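Local coordinates for protein nicotinate phosphoribosyltransferase (PDB 1VLP) that catalyses the first step of NAD synthesis from nicotinic acid, the ATP-dependent joining of nicotinate to a phosphoribosyl group to give nicotinate ribonucleotide, at residues Met26-Met31 / Gly240-Trp246; Asp23-Tyr27 / Phe189-Arg194; Pro90-Ser94 / Asn270-Ala274. All blocks are in the same frame, centred on the assembly; numbering follows the deposited sequence. Where two conformers were deposited one is given.

Contact 1. Residues Met26-Met31 / Gly240-Trp246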
HETATM    1  N   MSE A  26       4.800   0.552   5.663  1.00  4.61           N
HETATM    2  CA  MSE A  26       5.276  -0.556   6.504  1.00  5.45           C
HETATM    3  C   MSE A  26       5.078  -1.902   5.873  1.00  4.82           C
HETATM    4  O   MSE A  26       5.956  -2.777   6.038  1.00  6.39           O
HETATM    5  CB  MSE A  26       4.620  -0.574   7.870  1.00  3.41           C
HETATM    6  CG  MSE A  26       4.925  -1.860   8.674  1.00 12.25           C
HETATM    7 SE   MSE A  26       4.336  -1.520  10.482  1.00 19.49          SE
HETATM    8  CE  MSE A  26       4.153  -3.510  11.057  1.00 20.40           C
ATOM      9  N   TYR A  27       3.986  -2.085   5.112  1.00  5.56           N
ATOM     10  CA  TYR A  27       3.763  -3.398   4.476  1.00  7.53           C
ATOM     11  C   TYR A  27       4.903  -3.784   3.542  1.00  8.37           C
ATOM     12  O   TYR A  27       5.177  -4.981   3.376  1.00  5.98           O
ATOM     13  CB  TYR A  27       2.407  -3.517   3.776  1.00  9.57           C
ATOM     14  CG  TYR A  27       2.343  -2.921   2.377  1.00 12.70           C
ATOM     15  CD1 TYR A  27       2.740  -3.663   1.261  1.00 14.76           C
ATOM     16  CD2 TYR A  27       1.913  -1.636   2.177  1.00 12.74           C
ATOM     17  CE1 TYR A  27       2.680  -3.117  -0.029  1.00 17.48           C
ATOM     18  CE2 TYR A  27       1.853  -1.075   0.874  1.00 11.89           C
ATOM     19  CZ  TYR A  27       2.236  -1.817  -0.205  1.00 14.82           C
ATOM     20  OH  TYR A  27       2.157  -1.236  -1.450  1.00 17.79           O
ATOM     21  N   LYS A  28       5.629  -2.801   2.994  1.00  3.70           N
ATOM     22  CA  LYS A  28       6.777  -3.163   2.149  1.00  4.21           C
ATOM     23  C   LYS A  28       7.909  -3.842   2.907  1.00  4.56           C
ATOM     24  O   LYS A  28       8.508  -4.797   2.423  1.00  3.13           O
ATOM     25  CB  LYS A  28       7.268  -1.961   1.311  1.00  4.15           C
ATOM     26  CG  LYS A  28       6.240  -1.459   0.310  1.00  7.21           C
ATOM     27  CD  LYS A  28       6.355  -2.021  -1.136  1.00  9.39           C
ATOM     28  CE  LYS A  28       6.052  -3.484  -1.371  1.00 11.29           C
ATOM     29  NZ  LYS A  28       6.045  -3.729  -2.865  1.00  7.98           N
ATOM     30  N   ILE A  29       8.188  -3.388   4.125  1.00  2.51           N
ATOM     31  CA  ILE A  29       9.183  -3.996   4.961  1.00  3.32           C
ATOM     32  C   ILE A  29       8.782  -5.353   5.478  1.00  2.00           C
ATOM     33  O   ILE A  29       9.593  -6.263   5.519  1.00  2.69           O
ATOM     34  CB  ILE A  29       9.587  -2.992   6.100  1.00  4.55           C
ATOM     35  CG1 ILE A  29      10.231  -1.733   5.481  1.00  5.82           C
ATOM     36  CG2 ILE A  29      10.532  -3.605   7.146  1.00  3.94           C
ATOM     37  CD1 ILE A  29      11.514  -1.986   4.660  1.00  9.33           C
ATOM     38  N   THR A  30       7.536  -5.515   5.890  1.00  3.90           N
ATOM     39  CA  THR A  30       7.088  -6.860   6.339  1.00  6.59           C
ATOM     40  C   THR A  30       7.085  -7.845   5.154  1.00  2.00           C
ATOM     41  O   THR A  30       7.583  -8.973   5.315  1.00  3.46           O
ATOM     42  CB  THR A  30       5.748  -6.822   7.074  1.00  7.03           C
ATOM     43  OG1 THR A  30       4.763  -6.165   6.279  1.00  7.36           O
ATOM     44  CG2 THR A  30       5.907  -6.088   8.397  1.00  9.93           C
HETATM   45  N   MSE A  31       6.620  -7.441   3.972  0.50  2.00           N
HETATM   46  CA  MSE A  31       6.782  -8.268   2.795  0.50  2.00           C
HETATM   47  C   MSE A  31       8.219  -8.610   2.484  0.50  2.00           C
HETATM   48  O   MSE A  31       8.538  -9.732   2.184  0.50  2.00           O
HETATM   49  CB  MSE A  31       6.236  -7.528   1.558  0.50  5.43           C
HETATM   50  CG  MSE A  31       4.752  -7.528   1.379  0.50 10.88           C
HETATM   51 SE   MSE A  31       4.193  -9.368   0.918  0.50 15.53          SE
HETATM   52  CE  MSE A  31       5.042  -9.592  -0.666  0.50  8.51           C
ATOM     53  N   GLY A 240       0.728  -1.527   9.193  1.00  8.26           N
ATOM     54  CA  GLY A 240       0.806  -2.372   7.976  1.00 13.34           C
ATOM     55  C   GLY A 240      -0.021  -3.633   8.063  1.00 19.52           C
ATOM     56  O   GLY A 240      -0.393  -4.093   9.162  1.00 22.17           O
ATOM     57  N   THR A 241      -0.353  -4.182   6.898  1.00 19.08           N
ATOM     58  CA  THR A 241      -1.093  -5.452   6.755  1.00 20.79           C
ATOM     59  C   THR A 241      -0.294  -6.290   5.715  1.00 19.40           C
ATOM     60  O   THR A 241       0.622  -5.792   5.118  1.00 16.57           O
ATOM     61  CB  THR A 241      -2.579  -5.125   6.249  1.00 21.15           C
ATOM     62  OG1 THR A 241      -3.399  -4.716   7.342  1.00 19.09           O
ATOM     63  CG2 THR A 241      -3.291  -6.270   5.535  1.00 26.04           C
ATOM     64  N   VAL A 242      -0.633  -7.559   5.502  1.00 20.51           N
ATOM     65  CA  VAL A 242      -0.182  -8.232   4.294  1.00 18.55           C
ATOM     66  C   VAL A 242      -0.731  -7.496   3.033  1.00 18.38           C
ATOM     67  O   VAL A 242      -1.793  -6.843   3.073  1.00 15.72           O
ATOM     68  CB  VAL A 242      -0.612  -9.689   4.318  1.00 19.40           C
ATOM     69  CG1 VAL A 242      -2.123  -9.812   3.993  1.00 23.06           C
ATOM     70  CG2 VAL A 242       0.275 -10.503   3.371  1.00 19.93           C
ATOM     71  N   ALA A 243      -0.014  -7.596   1.900  1.00 16.28           N
ATOM     72  CA  ALA A 243      -0.463  -6.985   0.648  1.00 14.37           C
ATOM     73  C   ALA A 243      -0.882  -8.095  -0.326  1.00  7.31           C
ATOM     74  O   ALA A 243      -0.539  -9.247  -0.108  1.00  7.02           O
ATOM     75  CB  ALA A 243       0.663  -6.158   0.008  1.00 16.16           C
ATOM     76  N   HIS A 244      -1.597  -7.743  -1.380  1.00  8.02           N
ATOM     77  CA  HIS A 244      -2.010  -8.741  -2.402  1.00  5.00           C
ATOM     78  C   HIS A 244      -0.845  -9.484  -2.977  1.00  4.36           C
ATOM     79  O   HIS A 244      -0.986 -10.668  -3.282  1.00  2.82           O
ATOM     80  CB  HIS A 244      -2.816  -8.133  -3.551  1.00  6.07           C
ATOM     81  CG  HIS A 244      -4.116  -7.523  -3.137  1.00 11.12           C
ATOM     82  ND1 HIS A 244      -5.191  -8.268  -2.703  1.00 12.31           N
ATOM     83  CD2 HIS A 244      -4.493  -6.221  -3.047  1.00  9.25           C
ATOM     84  CE1 HIS A 244      -6.185  -7.446  -2.394  1.00 12.33           C
ATOM     85  NE2 HIS A 244      -5.786  -6.199  -2.602  1.00 14.34           N
ATOM     86  N   GLU A 245       0.304  -8.807  -3.102  1.00  5.16           N
ATOM     87  CA  GLU A 245       1.438  -9.396  -3.814  1.00  7.32           C
ATOM     88  C   GLU A 245       1.950 -10.666  -3.128  1.00  4.43           C
ATOM     89  O   GLU A 245       2.432 -11.585  -3.785  1.00  6.13           O
ATOM     90  CB  GLU A 245       2.523  -8.347  -4.077  1.00  8.89           C
ATOM     91  CG  GLU A 245       3.293  -7.876  -2.975  1.00 11.38           C
ATOM     92  CD  GLU A 245       4.487  -6.944  -3.430  1.00 12.75           C
ATOM     93  OE1 GLU A 245       5.340  -7.444  -4.199  1.00 25.12           O
ATOM     94  OE2 GLU A 245       4.583  -5.828  -2.932  1.00 21.31           O
ATOM     95  N   TRP A 246       1.701 -10.792  -1.818  1.00  2.64           N
ATOM     96  CA  TRP A 246       2.031 -12.001  -1.081  1.00  3.29           C
ATOM     97  C   TRP A 246       1.313 -13.203  -1.596  1.00  3.92           C
ATOM     98  O   TRP A 246       1.965 -14.133  -2.065  1.00  2.00           O
ATOM     99  CB  TRP A 246       1.813 -11.805   0.430  1.00  7.45           C
ATOM    100  CG  TRP A 246       2.241 -12.971   1.231  1.00  3.01           C
ATOM    101  CD1 TRP A 246       1.439 -13.737   2.030  1.00  8.45           C
ATOM    102  CD2 TRP A 246       3.566 -13.512   1.364  1.00  5.85           C
ATOM    103  NE1 TRP A 246       2.170 -14.710   2.619  1.00  4.63           N
ATOM    104  CE2 TRP A 246       3.473 -14.609   2.245  1.00  6.26           C
ATOM    105  CE3 TRP A 246       4.827 -13.180   0.822  1.00  4.61           C
ATOM    106  CZ2 TRP A 246       4.585 -15.393   2.595  1.00  9.83           C
ATOM    107  CZ3 TRP A 246       5.922 -13.952   1.169  1.00  6.80           C
ATOM    108  CH2 TRP A 246       5.802 -15.031   2.038  1.00  6.11           C
TER
HETATM  109  O   HOH W   1       2.566  -5.191   7.488  1.00 21.19           O
HETATM  110  O   HOH W   2       2.766  -6.960   4.476  1.00 28.37           O
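The probable nicotinate pocket is walled here by the start of helix 26-38 and by the loop that leads into helix 244-254; by similarity, Tyr27 and Thr241 both bind the substrate. The backbones come closest at Tyr27 and Gly240, whose CA atoms are 4.7 Å apart. Glycine suits this spot, since a CB on Gly240 would point at the helix and clash with CG of Met26, a selenomethionine in the crystal. Tyr27 CB lies 3.2 Å from Thr241 O, and its CD1 packs on Ala243 CB at 3.5 Å, where a small methyl lets the ring approach. Residues 240-246 belong to the barrel-like part of this type II phosphoribosyltransferase and carry His244, probably autophosphorylated, as in relatives, but unmodified here. Two waters link Thr30 OG1 to Thr241 O, water 2 at 2.8 and 2.5 Å and water 1 at 2.7 and a weak 3.1 Å. Lys28 NZ forms a buried salt bridge with Glu245 OE2 at 2.6 Å; Glu144 also forms one with Lys28, and Tyr46 hydrogen-bonds to Glu245 OE1. The long, unbranched Met31, also selenomethionine, packs SE on Trp246 CB at 3.4 Å and 4.9 Å from the Trp246 five-membered ring centroid, an oblique Met-aromatic contact.

Contact 2. Residues Asp23-Tyr27 / Phe189-Arg194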
ATOM      1  N   ASP A  23      11.079   5.740   4.160  1.00  3.37           N
ATOM      2  CA  ASP A  23      10.102   6.577   3.478  1.00  2.84           C
ATOM      3  C   ASP A  23       9.311   5.673   2.527  1.00  5.93           C
ATOM      4  O   ASP A  23       9.523   5.644   1.289  1.00  6.31           O
ATOM      5  CB  ASP A  23      10.752   7.751   2.754  1.00  5.10           C
ATOM      6  CG  ASP A  23       9.707   8.669   2.093  1.00  8.48           C
ATOM      7  OD1 ASP A  23       8.462   8.485   2.354  1.00  7.32           O
ATOM      8  OD2 ASP A  23      10.111   9.567   1.293  1.00  6.97           O
ATOM      9  N   THR A  24       8.496   4.824   3.130  1.00  4.89           N
ATOM     10  CA  THR A  24       7.748   3.795   2.414  1.00  3.31           C
ATOM     11  C   THR A  24       6.623   3.309   3.333  1.00  6.51           C
ATOM     12  O   THR A  24       6.597   3.641   4.532  1.00  6.25           O
ATOM     13  CB  THR A  24       8.635   2.560   2.002  1.00  4.51           C
ATOM     14  OG1 THR A  24       7.934   1.772   1.033  1.00  4.42           O
ATOM     15  CG2 THR A  24       8.952   1.684   3.154  1.00  5.42           C
ATOM     16  N   ASP A  25       5.746   2.484   2.781  1.00  4.99           N
ATOM     17  CA  ASP A  25       4.672   1.871   3.568  1.00  4.42           C
ATOM     18  C   ASP A  25       5.204   0.677   4.393  1.00  4.01           C
ATOM     19  O   ASP A  25       5.980  -0.128   3.847  1.00  4.68           O
ATOM     20  CB  ASP A  25       3.527   1.402   2.660  1.00  4.71           C
ATOM     21  CG  ASP A  25       2.828   2.574   1.899  1.00 10.64           C
ATOM     22  OD1 ASP A  25       2.325   3.500   2.547  1.00 14.14           O
ATOM     23  OD2 ASP A  25       2.831   2.568   0.663  1.00 17.02           O
HETATM   24  N   MSE A  26       4.800   0.552   5.663  1.00  4.61           N
HETATM   25  CA  MSE A  26       5.276  -0.556   6.504  1.00  5.45           C
HETATM   26  C   MSE A  26       5.078  -1.902   5.873  1.00  4.82           C
HETATM   27  O   MSE A  26       5.956  -2.777   6.038  1.00  6.39           O
HETATM   28  CB  MSE A  26       4.620  -0.574   7.870  1.00  3.41           C
HETATM   29  CG  MSE A  26       4.925  -1.860   8.674  1.00 12.25           C
HETATM   30 SE   MSE A  26       4.336  -1.520  10.482  1.00 19.49          SE
HETATM   31  CE  MSE A  26       4.153  -3.510  11.057  1.00 20.40           C
ATOM     32  N   TYR A  27       3.986  -2.085   5.112  1.00  5.56           N
ATOM     33  CA  TYR A  27       3.763  -3.398   4.476  1.00  7.53           C
ATOM     34  C   TYR A  27       4.903  -3.784   3.542  1.00  8.37           C
ATOM     35  O   TYR A  27       5.177  -4.981   3.376  1.00  5.98           O
ATOM     36  CB  TYR A  27       2.407  -3.517   3.776  1.00  9.57           C
ATOM     37  CG  TYR A  27       2.343  -2.921   2.377  1.00 12.70           C
ATOM     38  CD1 TYR A  27       2.740  -3.663   1.261  1.00 14.76           C
ATOM     39  CD2 TYR A  27       1.913  -1.636   2.177  1.00 12.74           C
ATOM     40  CE1 TYR A  27       2.680  -3.117  -0.029  1.00 17.48           C
ATOM     41  CE2 TYR A  27       1.853  -1.075   0.874  1.00 11.89           C
ATOM     42  CZ  TYR A  27       2.236  -1.817  -0.205  1.00 14.82           C
ATOM     43  OH  TYR A  27       2.157  -1.236  -1.450  1.00 17.79           O
ATOM     44  N   PHE A 189      -2.474   6.640   5.037  1.00  6.92           N
ATOM     45  CA  PHE A 189      -2.033   5.578   4.122  1.00  6.34           C
ATOM     46  C   PHE A 189      -1.663   6.110   2.731  1.00  6.92           C
ATOM     47  O   PHE A 189      -1.682   5.338   1.723  1.00  6.77           O
ATOM     48  CB  PHE A 189      -3.230   4.615   4.007  1.00  6.21           C
ATOM     49  CG  PHE A 189      -2.974   3.300   3.310  1.00 13.88           C
ATOM     50  CD1 PHE A 189      -1.713   2.652   3.307  1.00 12.30           C
ATOM     51  CD2 PHE A 189      -4.054   2.674   2.653  1.00 23.83           C
ATOM     52  CE1 PHE A 189      -1.540   1.424   2.648  1.00 16.81           C
ATOM     53  CE2 PHE A 189      -3.885   1.439   2.001  1.00 18.46           C
ATOM     54  CZ  PHE A 189      -2.636   0.816   2.008  1.00 17.62           C
ATOM     55  N   GLY A 190      -1.389   7.415   2.632  1.00  5.09           N
ATOM     56  CA  GLY A 190      -1.275   8.080   1.338  1.00  6.76           C
ATOM     57  C   GLY A 190       0.121   8.219   0.726  1.00  4.22           C
ATOM     58  O   GLY A 190       0.300   8.992  -0.202  1.00  6.23           O
ATOM     59  N   THR A 191       1.108   7.436   1.187  1.00  3.29           N
ATOM     60  CA  THR A 191       2.470   7.602   0.662  1.00  4.70           C
ATOM     61  C   THR A 191       2.536   7.491  -0.884  1.00  4.10           C
ATOM     62  O   THR A 191       3.063   8.381  -1.574  1.00  4.99           O
ATOM     63  CB  THR A 191       3.462   6.617   1.302  1.00  4.13           C
ATOM     64  OG1 THR A 191       3.479   6.828   2.701  1.00  4.65           O
ATOM     65  CG2 THR A 191       4.866   6.769   0.695  1.00  8.86           C
ATOM     66  N   ARG A 192       1.959   6.414  -1.413  1.00  5.42           N
ATOM     67  CA  ARG A 192       2.182   6.063  -2.809  1.00  6.13           C
ATOM     68  C   ARG A 192       1.632   7.115  -3.766  1.00 10.05           C
ATOM     69  O   ARG A 192       2.252   7.399  -4.789  1.00 12.09           O
ATOM     70  CB  ARG A 192       1.543   4.737  -3.120  1.00  8.86           C
ATOM     71  CG  ARG A 192       2.331   3.607  -2.589  1.00 13.49           C
ATOM     72  CD  ARG A 192       1.580   2.311  -2.837  1.00 16.69           C
ATOM     73  NE  ARG A 192       0.448   2.210  -1.927  1.00 16.74           N
ATOM     74  CZ  ARG A 192      -0.425   1.228  -1.975  1.00 24.56           C
ATOM     75  NH1 ARG A 192      -0.271   0.274  -2.895  1.00 23.41           N
ATOM     76  NH2 ARG A 192      -1.452   1.218  -1.128  1.00 23.92           N
ATOM     77  N   ARG A 193       0.538   7.763  -3.397  1.00  8.41           N
ATOM     78  CA  ARG A 193       0.023   8.770  -4.313  1.00  8.48           C
ATOM     79  C   ARG A 193       0.101  10.198  -3.815  1.00  8.15           C
ATOM     80  O   ARG A 193      -0.656  11.055  -4.261  1.00  5.93           O
ATOM     81  CB  ARG A 193      -1.344   8.408  -4.819  1.00 10.97           C
ATOM     82  CG  ARG A 193      -1.252   7.518  -6.062  1.00 20.46           C
ATOM     83  CD  ARG A 193      -2.631   7.260  -6.637  1.00 21.61           C
ATOM     84  NE  ARG A 193      -2.667   5.997  -7.347  1.00 27.89           N
ATOM     85  CZ  ARG A 193      -3.763   5.473  -7.876  1.00 20.60           C
ATOM     86  NH1 ARG A 193      -4.926   6.104  -7.764  1.00 34.34           N
ATOM     87  NH2 ARG A 193      -3.690   4.313  -8.510  1.00 26.93           N
ATOM     88  N   ARG A 194       1.033  10.468  -2.898  1.00  3.70           N
ATOM     89  CA  ARG A 194       1.204  11.797  -2.432  1.00  5.23           C
ATOM     90  C   ARG A 194       1.593  12.729  -3.598  1.00  6.19           C
ATOM     91  O   ARG A 194       2.345  12.348  -4.529  1.00  5.56           O
ATOM     92  CB  ARG A 194       2.259  11.869  -1.335  1.00  5.23           C
ATOM     93  CG  ARG A 194       3.643  11.581  -1.800  1.00  4.07           C
ATOM     94  CD  ARG A 194       4.538  11.247  -0.579  1.00  5.75           C
ATOM     95  NE  ARG A 194       5.932  11.130  -0.953  1.00  2.63           N
ATOM     96  CZ  ARG A 194       6.885  10.603  -0.182  1.00  5.36           C
ATOM     97  NH1 ARG A 194       6.597  10.093   1.022  1.00  5.18           N
ATOM     98  NH2 ARG A 194       8.131  10.528  -0.651  1.00  5.03           N
TER
HETATM   99  O   HOH W   3       0.550   4.350   0.261  1.00  2.00           O
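This buried, largely electrostatic contact joins the extended approach to helix 26-38 to the loop that follows strand 186-188 of the parallel sheet, at the edge of the probable nicotinate pocket. Tyr27 and Phe189 are both nicotinate-binding by similarity, and a phosphate ion, probably from the crystallisation liquor, lies about 5 Å from the Phe189 side chain. The loop folds as a type I beta turn from Thr191 to Arg194, closed by Arg194 N to Thr191 O at 3.2 Å, with Thr191, Arg192 and Arg194 reaching residues 23-27. At one end, Arg194 meets Asp23 in a two-pronged salt bridge, NH1 to OD1 at 2.8 Å and NH2 to OD2 at 2.9 Å, with the carboxylate at the edge of the guanidinium, where its N-H groups point. Arg192 pairs differently: Asp25 OD2, whose position is less certain, is 3.5 Å from its NE but well out of the guanidinium plane, so the pairing is by charge, with no N-H aimed at the oxygen. Water 3 accepts from Arg192 N and NE at 3.0 and 3.1 Å and lies 2.9 Å from Asp25 OD2 and 2.8 Å from Phe189 O. Thr191, compact and branched, fills the space between the two acidic groups, its CG2 4.3 Å from Asp23 OD1 and its OG1 3.5 Å from Asp25 OD1; Gln200 and Ser226 hydrogen-bond to Thr191 OG1 and Asp25 OD1 respectively. Tyr27 OH, over the Arg192 guanidinium face, hydrogen-bonds instead to Glu144. Two buried aspartates thus offset the charge of two arginines, one pair by directed hydrogen bonds and the other by proximity and a shared water.

Contact 3. Residues Pro90-Ser94 / Asn270-Ala274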
ATOM      1  N   PRO A  90       8.954  -5.710  16.428  1.00  8.14           N
ATOM      2  CA  PRO A  90       9.870  -6.605  17.100  1.00  9.39           C
ATOM      3  C   PRO A  90       9.845  -8.034  16.588  1.00  9.89           C
ATOM      4  O   PRO A  90      10.792  -8.759  16.805  1.00 11.35           O
ATOM      5  CB  PRO A  90       9.421  -6.541  18.587  1.00 12.77           C
ATOM      6  CG  PRO A  90       8.037  -6.140  18.523  1.00  8.42           C
ATOM      7  CD  PRO A  90       7.900  -5.248  17.350  1.00  9.14           C
ATOM      8  N   TYR A  91       8.779  -8.399  15.881  1.00  8.47           N
ATOM      9  CA  TYR A  91       8.611  -9.717  15.302  1.00  8.40           C
ATOM     10  C   TYR A  91       9.283  -9.890  13.956  1.00  7.63           C
ATOM     11  O   TYR A  91       9.237 -10.964  13.389  1.00  8.32           O
ATOM     12  CB  TYR A  91       7.110 -10.059  15.215  1.00  7.22           C
ATOM     13  CG  TYR A  91       6.249  -9.023  14.527  1.00  8.10           C
ATOM     14  CD1 TYR A  91       6.065  -9.047  13.140  1.00  9.89           C
ATOM     15  CD2 TYR A  91       5.628  -8.009  15.260  1.00  6.49           C
ATOM     16  CE1 TYR A  91       5.288  -8.106  12.507  1.00 10.14           C
ATOM     17  CE2 TYR A  91       4.845  -7.064  14.634  1.00  7.41           C
ATOM     18  CZ  TYR A  91       4.692  -7.113  13.262  1.00 14.11           C
ATOM     19  OH  TYR A  91       3.912  -6.166  12.642  1.00 18.06           O
ATOM     20  N   LEU A  92       9.922  -8.846  13.403  1.00  8.80           N
ATOM     21  CA  LEU A  92      10.795  -9.075  12.239  1.00  8.19           C
ATOM     22  C   LEU A  92      11.843 -10.097  12.626  1.00 10.23           C
ATOM     23  O   LEU A  92      12.445  -9.984  13.698  1.00 10.60           O
ATOM     24  CB  LEU A  92      11.503  -7.802  11.778  1.00  6.92           C
ATOM     25  CG  LEU A  92      10.606  -6.709  11.221  1.00  6.83           C
ATOM     26  CD1 LEU A  92      11.423  -5.425  10.926  1.00 13.55           C
ATOM     27  CD2 LEU A  92       9.919  -7.171   9.959  1.00  9.75           C
ATOM     28  N   PRO A  93      12.048 -11.117  11.787  1.00  9.63           N
ATOM     29  CA  PRO A  93      13.062 -12.102  12.118  1.00 10.74           C
ATOM     30  C   PRO A  93      14.474 -11.534  12.272  1.00  9.28           C
ATOM     31  O   PRO A  93      14.908 -10.657  11.516  1.00  5.43           O
ATOM     32  CB  PRO A  93      13.002 -13.119  10.970  1.00 11.76           C
ATOM     33  CG  PRO A  93      11.737 -12.846  10.260  1.00 10.78           C
ATOM     34  CD  PRO A  93      11.308 -11.452  10.552  1.00  9.89           C
ATOM     35  N   SER A  94      15.196 -12.101  13.235  1.00  7.12           N
ATOM     36  CA  SER A  94      16.591 -11.773  13.441  1.00  9.23           C
ATOM     37  C   SER A  94      17.452 -11.768  12.189  1.00  9.49           C
ATOM     38  O   SER A  94      18.264 -10.844  11.971  1.00  6.90           O
ATOM     39  CB  SER A  94      17.186 -12.746  14.484  1.00  8.86           C
ATOM     40  OG  SER A  94      16.652 -12.362  15.726  1.00 22.03           O
ATOM     41  N   ASN A 270       4.124 -18.647  10.107  1.00 12.43           N
ATOM     42  CA  ASN A 270       5.383 -19.294  10.424  1.00 16.50           C
ATOM     43  C   ASN A 270       6.534 -18.275  10.437  1.00 15.10           C
ATOM     44  O   ASN A 270       7.465 -18.428  11.231  1.00 16.47           O
ATOM     45  CB  ASN A 270       5.622 -20.507   9.500  1.00 14.78           C
ATOM     46  CG  ASN A 270       4.600 -21.654   9.725  1.00 16.66           C
ATOM     47  OD1 ASN A 270       3.977 -21.790  10.787  1.00 24.82           O
ATOM     48  ND2 ASN A 270       4.429 -22.478   8.703  1.00 22.09           N
ATOM     49  N   THR A 271       6.437 -17.193   9.663  1.00 12.71           N
ATOM     50  CA  THR A 271       7.453 -16.141   9.664  1.00 11.50           C
ATOM     51  C   THR A 271       7.412 -15.151  10.845  1.00 12.33           C
ATOM     52  O   THR A 271       8.438 -14.835  11.447  1.00 12.41           O
ATOM     53  CB  THR A 271       7.402 -15.340   8.349  1.00 14.87           C
ATOM     54  OG1 THR A 271       7.521 -16.271   7.269  1.00 15.48           O
ATOM     55  CG2 THR A 271       8.523 -14.283   8.268  1.00 13.82           C
ATOM     56  N   PHE A 272       6.233 -14.661  11.179  1.00  6.01           N
ATOM     57  CA  PHE A 272       6.116 -13.600  12.164  1.00  4.27           C
ATOM     58  C   PHE A 272       5.529 -14.034  13.497  1.00  6.52           C
ATOM     59  O   PHE A 272       5.579 -13.273  14.467  1.00  7.21           O
ATOM     60  CB  PHE A 272       5.257 -12.500  11.587  1.00  3.17           C
ATOM     61  CG  PHE A 272       5.867 -11.860  10.358  1.00  4.98           C
ATOM     62  CD1 PHE A 272       7.172 -11.352  10.394  1.00  4.87           C
ATOM     63  CD2 PHE A 272       5.152 -11.783   9.159  1.00  4.52           C
ATOM     64  CE1 PHE A 272       7.733 -10.744   9.249  1.00 13.98           C
ATOM     65  CE2 PHE A 272       5.709 -11.201   8.020  1.00  7.22           C
ATOM     66  CZ  PHE A 272       7.001 -10.665   8.071  1.00  8.03           C
ATOM     67  N   GLY A 273       4.932 -15.208  13.529  1.00  7.24           N
ATOM     68  CA  GLY A 273       4.251 -15.683  14.713  1.00  8.41           C
ATOM     69  C   GLY A 273       2.766 -15.432  14.591  1.00  7.77           C
ATOM     70  O   GLY A 273       2.334 -14.390  14.063  1.00  7.86           O
ATOM     71  N   ALA A 274       1.981 -16.396  15.080  1.00  3.04           N
ATOM     72  CA  ALA A 274       0.514 -16.330  14.991  1.00  4.56           C
ATOM     73  C   ALA A 274      -0.010 -15.052  15.594  1.00  6.87           C
ATOM     74  O   ALA A 274      -0.884 -14.398  15.022  1.00  6.86           O
ATOM     75  CB  ALA A 274      -0.118 -17.505  15.678  1.00  9.84           C
TER
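Phe272, Tyr91 and Pro93 bury the most surface in this contact. Phe272, on the last turn of helix 260-272, receives the edge of the Tyr91 ring on its face in an offset edge-to-face (T-shaped) pair, the centroids 5.8 Å apart and the planes at 79°. The closest ring atoms are Tyr91 CD1 and Phe272 CD1 at 3.8 Å, and Tyr91 CB also comes to 3.6 Å from Phe272 O. A flat, apolar ring suits Phe272, because neighbours crowd it from several directions: Pro93 CD is 3.9 Å and Leu92 CD2 4.2 Å from its CE1, and Trp268 of its own helix meets it edge-to-face. This loop between helices 79-88 and 94-101 of the N-terminal part is thus set against a helix end of the barrel-related part. Both segments also touch helix 26-38, through Leu92 on Ala33 and through Pro93 and Thr271 on Thr37. Pro93 is well placed as the N-cap of helix 94-101, where its missing amide proton costs no helical bond, while its CG rests 4.0 Å from Thr271 CG2. Just past Phe272 the chain leaves the helix at Gly273, whose positive phi with extended psi would jam a side chain against the preceding carbonyl.

Helix 26-38 ties the three contacts together. Contacts 1 and 2, with centres about 11 Å apart, share Met26 and Tyr27 and approach the probable nicotinate pocket from different loops: the side chains of Thr241 in contact 1 and Phe189 in contact 2 each lie about 4 Å from that of Arg306, another nicotinate residue by similarity. Contact 3 is more peripheral, its centre about 13 Å from contact 1 and 22 Å from contact 2, with the Tyr91 side chain about 9 Å from those of Tyr27 and Thr241. It still packs directly on the helix: Met26 CE meets Tyr91 OH at 3.1 Å, and Thr30 O meets Phe272 CZ at 3.3 Å.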